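Long-range contacts in hypothetical protein PurS (Thermus thermophilus, PDB 2DGB), which belongs to the PurS family of small alpha+beta proteins and pairs with a second copy of itself through a sheet that runs on across the subunit interface: residues Tyr4-Leu9 with Tyr75-Leu80; Leu8-Lys13 with Lys42-Val47. One frame throughout, in Å; residues are numbered along the deposited sequence.

In the fold
Contacts 1 and 2 are built on the two edges of one strand, 3-12, a compact example of how a central strand organises a small sheet. Strand 3-12 comes first in the chain, and both contacts start from it, sharing Leu8 and Leu9. Contact 2 joins it to strand 37-49, and contact 1 to the last strand, 73-83, giving the order 37-49, 3-12, 73-83. The contact centres lie about 7 Å apart. Each outer strand runs antiparallel to strand 3-12, so the two run in broadly the same direction, and helix 53-67 carries the chain from one to the other across one face. Both contacts also touch the second subunit.

Contact 1. Residues Tyr4-Leu9 with Tyr75-Leu80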
ATOM      1  N   TYR A   4       9.436 -10.100 -12.588  1.00 15.35           N
ATOM      2  CA  TYR A   4       9.611  -9.074 -11.558  1.00 18.11           C
ATOM      3  C   TYR A   4       8.350  -8.875 -10.718  1.00 17.37           C
ATOM      4  O   TYR A   4       7.246  -9.214 -11.137  1.00 18.15           O
ATOM      5  CB  TYR A   4       9.956  -7.729 -12.212  1.00 14.72           C
ATOM      6  CG  TYR A   4      11.163  -7.770 -13.122  1.00 17.47           C
ATOM      7  CD1 TYR A   4      12.428  -7.431 -12.651  1.00 17.56           C
ATOM      8  CD2 TYR A   4      11.044  -8.192 -14.447  1.00 17.24           C
ATOM      9  CE1 TYR A   4      13.552  -7.513 -13.476  1.00 17.44           C
ATOM     10  CE2 TYR A   4      12.155  -8.282 -15.276  1.00 16.93           C
ATOM     11  CZ  TYR A   4      13.405  -7.944 -14.784  1.00 18.13           C
ATOM     12  OH  TYR A   4      14.511  -8.063 -15.596  1.00 16.44           O
ATOM     13  N   GLN A   5       8.519  -8.320  -9.528  1.00 17.29           N
ATOM     14  CA  GLN A   5       7.377  -8.031  -8.684  1.00 18.43           C
ATOM     15  C   GLN A   5       7.499  -6.574  -8.281  1.00 18.22           C
ATOM     16  O   GLN A   5       8.510  -6.151  -7.721  1.00 17.07           O
ATOM     17  CB  GLN A   5       7.338  -8.907  -7.431  1.00 20.29           C
ATOM     18  CG  GLN A   5       6.082  -8.644  -6.594  1.00 20.27           C
ATOM     19  CD  GLN A   5       6.102  -9.345  -5.253  1.00 23.85           C
ATOM     20  OE1 GLN A   5       6.323 -10.550  -5.171  1.00 25.36           O
ATOM     21  NE2 GLN A   5       5.862  -8.589  -4.187  1.00 25.36           N
ATOM     22  N   ALA A   6       6.467  -5.805  -8.592  1.00 18.42           N
ATOM     23  CA  ALA A   6       6.448  -4.390  -8.273  1.00 17.96           C
ATOM     24  C   ALA A   6       5.445  -4.133  -7.163  1.00 17.07           C
ATOM     25  O   ALA A   6       4.352  -4.706  -7.159  1.00 16.96           O
ATOM     26  CB  ALA A   6       6.072  -3.585  -9.513  1.00 16.97           C
ATOM     27  N   THR A   7       5.837  -3.300  -6.207  1.00 14.71           N
ATOM     28  CA  THR A   7       4.958  -2.925  -5.108  1.00 16.07           C
ATOM     29  C   THR A   7       4.514  -1.496  -5.412  1.00 16.97           C
ATOM     30  O   THR A   7       5.271  -0.540  -5.216  1.00 17.96           O
ATOM     31  CB  THR A   7       5.684  -2.950  -3.752  1.00 13.10           C
ATOM     32  OG1 THR A   7       6.166  -4.274  -3.493  1.00 15.63           O
ATOM     33  CG2 THR A   7       4.720  -2.553  -2.631  1.00 14.20           C
ATOM     34  N   LEU A   8       3.291  -1.366  -5.914  1.00 16.45           N
ATOM     35  CA  LEU A   8       2.734  -0.069  -6.276  1.00 16.06           C
ATOM     36  C   LEU A   8       1.708   0.443  -5.285  1.00 16.30           C
ATOM     37  O   LEU A   8       0.735  -0.243  -4.967  1.00 16.65           O
ATOM     38  CB  LEU A   8       2.074  -0.139  -7.655  1.00 17.27           C
ATOM     39  CG  LEU A   8       2.932  -0.021  -8.914  1.00 19.33           C
ATOM     40  CD1 LEU A   8       2.198  -0.652 -10.085  1.00 19.69           C
ATOM     41  CD2 LEU A   8       3.242   1.442  -9.198  1.00 18.38           C
ATOM     42  N   LEU A   9       1.923   1.661  -4.808  1.00 15.72           N
ATOM     43  CA  LEU A   9       0.988   2.279  -3.885  1.00 16.37           C
ATOM     44  C   LEU A   9       0.150   3.261  -4.702  1.00 17.51           C
ATOM     45  O   LEU A   9       0.688   4.021  -5.506  1.00 16.87           O
ATOM     46  CB  LEU A   9       1.738   3.036  -2.790  1.00 16.23           C
ATOM     47  CG  LEU A   9       2.713   2.235  -1.928  1.00 17.36           C
ATOM     48  CD1 LEU A   9       3.307   3.153  -0.873  1.00 15.92           C
ATOM     49  CD2 LEU A   9       1.990   1.061  -1.270  1.00 15.65           C
ATOM     50  N   TYR A  75       0.436   7.633  -7.857  1.00 19.76           N
ATOM     51  CA  TYR A  75       0.982   6.303  -7.632  1.00 21.70           C
ATOM     52  C   TYR A  75       2.440   6.448  -7.262  1.00 20.85           C
ATOM     53  O   TYR A  75       3.065   7.471  -7.546  1.00 18.14           O
ATOM     54  CB  TYR A  75       0.843   5.430  -8.888  1.00 22.40           C
ATOM     55  CG  TYR A  75       1.642   5.907 -10.085  1.00 24.30           C
ATOM     56  CD1 TYR A  75       2.969   5.513 -10.277  1.00 26.51           C
ATOM     57  CD2 TYR A  75       1.068   6.755 -11.027  1.00 26.27           C
ATOM     58  CE1 TYR A  75       3.702   5.954 -11.388  1.00 26.97           C
ATOM     59  CE2 TYR A  75       1.788   7.202 -12.135  1.00 28.73           C
ATOM     60  CZ  TYR A  75       3.097   6.799 -12.313  1.00 28.94           C
ATOM     61  OH  TYR A  75       3.780   7.236 -13.433  1.00 29.95           O
ATOM     62  N   ALA A  76       2.978   5.423  -6.620  1.00 20.59           N
ATOM     63  CA  ALA A  76       4.374   5.433  -6.226  1.00 20.02           C
ATOM     64  C   ALA A  76       4.908   4.009  -6.282  1.00 20.00           C
ATOM     65  O   ALA A  76       4.300   3.094  -5.719  1.00 17.87           O
ATOM     66  CB  ALA A  76       4.515   5.991  -4.816  1.00 20.77           C
ATOM     67  N   LEU A  77       6.024   3.818  -6.977  1.00 18.38           N
ATOM     68  CA  LEU A  77       6.632   2.496  -7.061  1.00 19.73           C
ATOM     69  C   LEU A  77       7.450   2.349  -5.783  1.00 19.92           C
ATOM     70  O   LEU A  77       8.578   2.836  -5.699  1.00 19.57           O
ATOM     71  CB  LEU A  77       7.535   2.395  -8.296  1.00 21.16           C
ATOM     72  CG  LEU A  77       8.193   1.034  -8.558  1.00 22.23           C
ATOM     73  CD1 LEU A  77       7.146  -0.082  -8.516  1.00 17.96           C
ATOM     74  CD2 LEU A  77       8.897   1.067  -9.908  1.00 20.87           C
ATOM     75  N   GLU A  78       6.860   1.696  -4.788  1.00 17.89           N
ATOM     76  CA  GLU A  78       7.498   1.508  -3.492  1.00 19.67           C
ATOM     77  C   GLU A  78       8.692   0.551  -3.516  1.00 20.43           C
ATOM     78  O   GLU A  78       9.654   0.735  -2.770  1.00 17.43           O
ATOM     79  CB  GLU A  78       6.458   1.020  -2.486  1.00 21.07           C
ATOM     80  CG  GLU A  78       6.956   0.879  -1.061  1.00 28.14           C
ATOM     81  CD  GLU A  78       7.399   2.201  -0.460  1.00 33.66           C
ATOM     82  OE1 GLU A  78       6.873   3.254  -0.884  1.00 37.03           O
ATOM     83  OE2 GLU A  78       8.260   2.183   0.447  1.00 35.63           O
ATOM     84  N   ALA A  79       8.621  -0.473  -4.364  1.00 19.04           N
ATOM     85  CA  ALA A  79       9.703  -1.446  -4.479  1.00 17.41           C
ATOM     86  C   ALA A  79       9.598  -2.205  -5.797  1.00 18.99           C
ATOM     87  O   ALA A  79       8.547  -2.212  -6.436  1.00 16.59           O
ATOM     88  CB  ALA A  79       9.660  -2.425  -3.310  1.00 18.25           C
ATOM     89  N   LEU A  80      10.697  -2.840  -6.194  1.00 17.48           N
ATOM     90  CA  LEU A  80      10.744  -3.613  -7.428  1.00 19.86           C
ATOM     91  C   LEU A  80      11.880  -4.628  -7.315  1.00 21.26           C
ATOM     92  O   LEU A  80      13.031  -4.266  -7.060  1.00 19.33           O
ATOM     93  CB  LEU A  80      10.993  -2.697  -8.629  1.00 19.01           C
ATOM     94  CG  LEU A  80      11.090  -3.382  -9.996  1.00 21.38           C
ATOM     95  CD1 LEU A  80       9.722  -3.903 -10.407  1.00 20.38           C
ATOM     96  CD2 LEU A  80      11.614  -2.402 -11.028  1.00 20.54           C
TER
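The carbonyl oxygen of Thr7 takes two N-H groups from the last strand. Glu78 N is the closer donor, 2.8 Å from Thr7 O, and lies nearly in line with the C=O bond, but its N-H points off that line, which makes the bond short yet bent. The second bond is weak: Ala79 N stands 3.5 Å from the same Thr7 O. Glu78 can join Ala79 there because its backbone takes a helix-like turn (phi -70°, psi -34°), which inserts one extra residue opposite Thr7. In return, Thr7 N gives a nearly straight bond of 2.9 Å to Ala79 O, reaching it from above the carbonyl plane. Beyond the irregularity, regular antiparallel pairing resumes, with Leu9 and Ala76 exchanging N-H and C=O both ways.

The extra residue also changes the side-chain pattern. Glu78 CB comes to 3.4 Å from Thr7 O, and its side chain runs beside that of Thr7, pointing the same way. A bend at chi2 (63°) turns CD, and Glu78 OE1 comes to rest 3.6 Å from Leu9 CD1. The hydroxyl of Thr7 looks elsewhere, to a hydrogen bond with Glu45. On the face that carries Thr7, Leu9, Ala76 and Ala79, Leu9 also packs on Leu9 of the second subunit.

Ala6, Leu8, Leu77 and Leu80 populate the other face. Ala6 CB is flanked by two methyls, Leu77 CD1 at 3.8 Å and Leu80 CD1 at an equal distance. Both leucines also touch helix 53-67, Leu77 at Ala60 and Leu80 at Glu57. Two residues facing one across an otherwise antiparallel ladder make a classic beta bulge, here set in an outer strand of a helix-backed sheet.

Contact 2. Residues Leu8-Lys13 with Lys42-Val47; sequences LLIELK and KVLEIV
The flat groups joining Leu8 to Leu44 are peptides, linked at their edges: the two residues exchange N-H and C=O both ways, with Leu44 N 2.8 Å from Leu8 O. One face of this ladder bears Leu8, Ile10, Lys42 and Leu44; the other bears Leu9 and Val43. Ile10 and Lys42 form a second such pair of hydrogen bonds, and between the two stands the non-hydrogen-bonded pair of Leu9 with Val43.

On the first face, Ile10 CD1 meets Leu44 CD2 at 4.0 Å, and Leu8 CD1 reaches diagonally to Ile46 CD1 at 3.6 Å. Lys42 contributes its aliphatic part. With CG between the backbone N and the carbonyl carbon (chi1 74°), Lys42 CG lies 3.7 Å from Ile10 CB, and the chain then passes over that isoleucine until CE nears CG2. The ammonium has a long, weak ion pair with Glu73. On the other face, Leu9 CD2 touches Val43 CG2 at 3.7 Å.

Helix 53-67 covers the Leu8 face, with Leu67 against Ile10 and Leu44 and Met63 against Ile46. Beyond residues 42-47, an antiparallel strand of the second subunit continues the sheet; on the central strand's far flank, Glu11 pairs through its backbone with Val74 of strand 73-83.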
ATOM      1  N   LEU A   8       3.291  -1.366  -5.914  1.00 16.45           N
ATOM      2  CA  LEU A   8       2.734  -0.069  -6.276  1.00 16.06           C
ATOM      3  C   LEU A   8       1.708   0.443  -5.285  1.00 16.30           C
ATOM      4  O   LEU A   8       0.735  -0.243  -4.967  1.00 16.65           O
ATOM      5  CB  LEU A   8       2.074  -0.139  -7.655  1.00 17.27           C
ATOM      6  CG  LEU A   8       2.932  -0.021  -8.914  1.00 19.33           C
ATOM      7  CD1 LEU A   8       2.198  -0.652 -10.085  1.00 19.69           C
ATOM      8  CD2 LEU A   8       3.242   1.442  -9.198  1.00 18.38           C
ATOM      9  N   LEU A   9       1.923   1.661  -4.808  1.00 15.72           N
ATOM     10  CA  LEU A   9       0.988   2.279  -3.885  1.00 16.37           C
ATOM     11  C   LEU A   9       0.150   3.261  -4.702  1.00 17.51           C
ATOM     12  O   LEU A   9       0.688   4.021  -5.506  1.00 16.87           O
ATOM     13  CB  LEU A   9       1.738   3.036  -2.790  1.00 16.23           C
ATOM     14  CG  LEU A   9       2.713   2.235  -1.928  1.00 17.36           C
ATOM     15  CD1 LEU A   9       3.307   3.153  -0.873  1.00 15.92           C
ATOM     16  CD2 LEU A   9       1.990   1.061  -1.270  1.00 15.65           C
ATOM     17  N   ILE A  10      -1.166   3.223  -4.519  1.00 15.02           N
ATOM     18  CA  ILE A  10      -2.054   4.142  -5.222  1.00 14.93           C
ATOM     19  C   ILE A  10      -2.855   4.837  -4.133  1.00 15.04           C
ATOM     20  O   ILE A  10      -3.705   4.233  -3.473  1.00 12.26           O
ATOM     21  CB  ILE A  10      -2.977   3.389  -6.214  1.00 15.76           C
ATOM     22  CG1 ILE A  10      -2.118   2.730  -7.309  1.00 15.76           C
ATOM     23  CG2 ILE A  10      -3.963   4.354  -6.842  1.00 15.11           C
ATOM     24  CD1 ILE A  10      -2.904   1.907  -8.328  1.00 16.66           C
ATOM     25  N   GLU A  11      -2.560   6.112  -3.928  1.00 14.49           N
ATOM     26  CA  GLU A  11      -3.224   6.856  -2.877  1.00 15.11           C
ATOM     27  C   GLU A  11      -3.892   8.113  -3.416  1.00 15.50           C
ATOM     28  O   GLU A  11      -3.602   8.564  -4.525  1.00 14.33           O
ATOM     29  CB  GLU A  11      -2.199   7.214  -1.795  1.00 15.82           C
ATOM     30  CG  GLU A  11      -1.219   6.074  -1.491  1.00 17.26           C
ATOM     31  CD  GLU A  11      -0.252   6.389  -0.356  1.00 18.55           C
ATOM     32  OE1 GLU A  11       0.168   7.555  -0.224  1.00 15.26           O
ATOM     33  OE2 GLU A  11       0.097   5.460   0.400  1.00 19.78           O
ATOM     34  N   LEU A  12      -4.787   8.663  -2.609  1.00 15.41           N
ATOM     35  CA  LEU A  12      -5.522   9.872  -2.954  1.00 17.24           C
ATOM     36  C   LEU A  12      -4.610  11.084  -2.847  1.00 17.19           C
ATOM     37  O   LEU A  12      -3.770  11.146  -1.957  1.00 16.25           O
ATOM     38  CB  LEU A  12      -6.687  10.051  -1.984  1.00 18.47           C
ATOM     39  CG  LEU A  12      -7.656   8.874  -1.894  1.00 20.02           C
ATOM     40  CD1 LEU A  12      -8.618   9.087  -0.744  1.00 19.36           C
ATOM     41  CD2 LEU A  12      -8.393   8.735  -3.209  1.00 18.65           C
ATOM     42  N   LYS A  13      -4.772  12.048  -3.747  1.00 18.71           N
ATOM     43  CA  LYS A  13      -3.961  13.256  -3.679  1.00 20.56           C
ATOM     44  C   LYS A  13      -4.402  14.010  -2.431  1.00 22.53           C
ATOM     45  O   LYS A  13      -5.548  13.871  -1.986  1.00 19.19           O
ATOM     46  CB  LYS A  13      -4.180  14.129  -4.914  1.00 22.19           C
ATOM     47  CG  LYS A  13      -3.551  13.576  -6.182  1.00 23.86           C
ATOM     48  CD  LYS A  13      -3.671  14.559  -7.343  1.00 25.52           C
ATOM     49  CE  LYS A  13      -3.077  13.981  -8.622  1.00 26.31           C
ATOM     50  NZ  LYS A  13      -3.208  14.922  -9.773  1.00 33.05           N
ATOM     51  N   LYS A  42      -4.478   1.875  -1.574  1.00 15.64           N
ATOM     52  CA  LYS A  42      -4.400   0.480  -1.957  1.00 17.46           C
ATOM     53  C   LYS A  42      -2.970   0.146  -2.355  1.00 14.98           C
ATOM     54  O   LYS A  42      -2.242   0.995  -2.872  1.00 13.37           O
ATOM     55  CB  LYS A  42      -5.346   0.209  -3.135  1.00 20.53           C
ATOM     56  CG  LYS A  42      -4.841   0.747  -4.457  1.00 26.48           C
ATOM     57  CD  LYS A  42      -5.921   0.728  -5.542  1.00 33.06           C
ATOM     58  CE  LYS A  42      -6.945   1.846  -5.346  1.00 35.06           C
ATOM     59  NZ  LYS A  42      -7.803   2.045  -6.552  1.00 38.14           N
ATOM     60  N   VAL A  43      -2.556  -1.081  -2.074  1.00 14.02           N
ATOM     61  CA  VAL A  43      -1.227  -1.525  -2.469  1.00 13.30           C
ATOM     62  C   VAL A  43      -1.439  -2.684  -3.434  1.00 13.55           C
ATOM     63  O   VAL A  43      -2.278  -3.564  -3.192  1.00 14.07           O
ATOM     64  CB  VAL A  43      -0.358  -1.996  -1.258  1.00 13.55           C
ATOM     65  CG1 VAL A  43      -1.041  -3.133  -0.504  1.00 10.21           C
ATOM     66  CG2 VAL A  43       1.024  -2.453  -1.758  1.00 14.53           C
ATOM     67  N   LEU A  44      -0.702  -2.656  -4.539  1.00 12.07           N
ATOM     68  CA  LEU A  44      -0.773  -3.691  -5.563  1.00 14.11           C
ATOM     69  C   LEU A  44       0.588  -4.356  -5.744  1.00 14.10           C
ATOM     70  O   LEU A  44       1.568  -3.690  -6.102  1.00 14.05           O
ATOM     71  CB  LEU A  44      -1.211  -3.094  -6.910  1.00 15.16           C
ATOM     72  CG  LEU A  44      -2.689  -2.755  -7.148  1.00 17.50           C
ATOM     73  CD1 LEU A  44      -3.214  -1.883  -6.034  1.00 20.47           C
ATOM     74  CD2 LEU A  44      -2.836  -2.051  -8.491  1.00 17.56           C
ATOM     75  N   GLU A  45       0.647  -5.655  -5.470  1.00 13.38           N
ATOM     76  CA  GLU A  45       1.872  -6.434  -5.647  1.00 14.28           C
ATOM     77  C   GLU A  45       1.670  -7.070  -7.014  1.00 13.75           C
ATOM     78  O   GLU A  45       0.838  -7.966  -7.172  1.00 12.41           O
ATOM     79  CB  GLU A  45       1.995  -7.533  -4.590  1.00 12.46           C
ATOM     80  CG  GLU A  45       2.053  -7.045  -3.144  1.00 15.60           C
ATOM     81  CD  GLU A  45       3.289  -6.203  -2.835  1.00 17.28           C
ATOM     82  OE1 GLU A  45       4.196  -6.129  -3.691  1.00 16.84           O
ATOM     83  OE2 GLU A  45       3.353  -5.623  -1.726  1.00 16.04           O
ATOM     84  N   ILE A  46       2.424  -6.598  -7.998  1.00 12.36           N
ATOM     85  CA  ILE A  46       2.283  -7.091  -9.354  1.00 12.72           C
ATOM     86  C   ILE A  46       3.480  -7.896  -9.856  1.00 14.14           C
ATOM     87  O   ILE A  46       4.606  -7.391  -9.914  1.00 14.70           O
ATOM     88  CB  ILE A  46       2.047  -5.915 -10.328  1.00 12.52           C
ATOM     89  CG1 ILE A  46       0.926  -5.015  -9.796  1.00 10.70           C
ATOM     90  CG2 ILE A  46       1.716  -6.445 -11.718  1.00 11.51           C
ATOM     91  CD1 ILE A  46       0.577  -3.860 -10.717  1.00 15.24           C
ATOM     92  N   VAL A  47       3.221  -9.151 -10.209  1.00 13.88           N
ATOM     93  CA  VAL A  47       4.246 -10.032 -10.763  1.00 13.39           C
ATOM     94  C   VAL A  47       4.018  -9.964 -12.269  1.00 14.08           C
ATOM     95  O   VAL A  47       2.911 -10.236 -12.759  1.00 11.38           O
ATOM     96  CB  VAL A  47       4.075 -11.489 -10.266  1.00 13.80           C
ATOM     97  CG1 VAL A  47       5.095 -12.401 -10.943  1.00 11.63           C
ATOM     98  CG2 VAL A  47       4.241 -11.536  -8.745  1.00 13.02           C
TER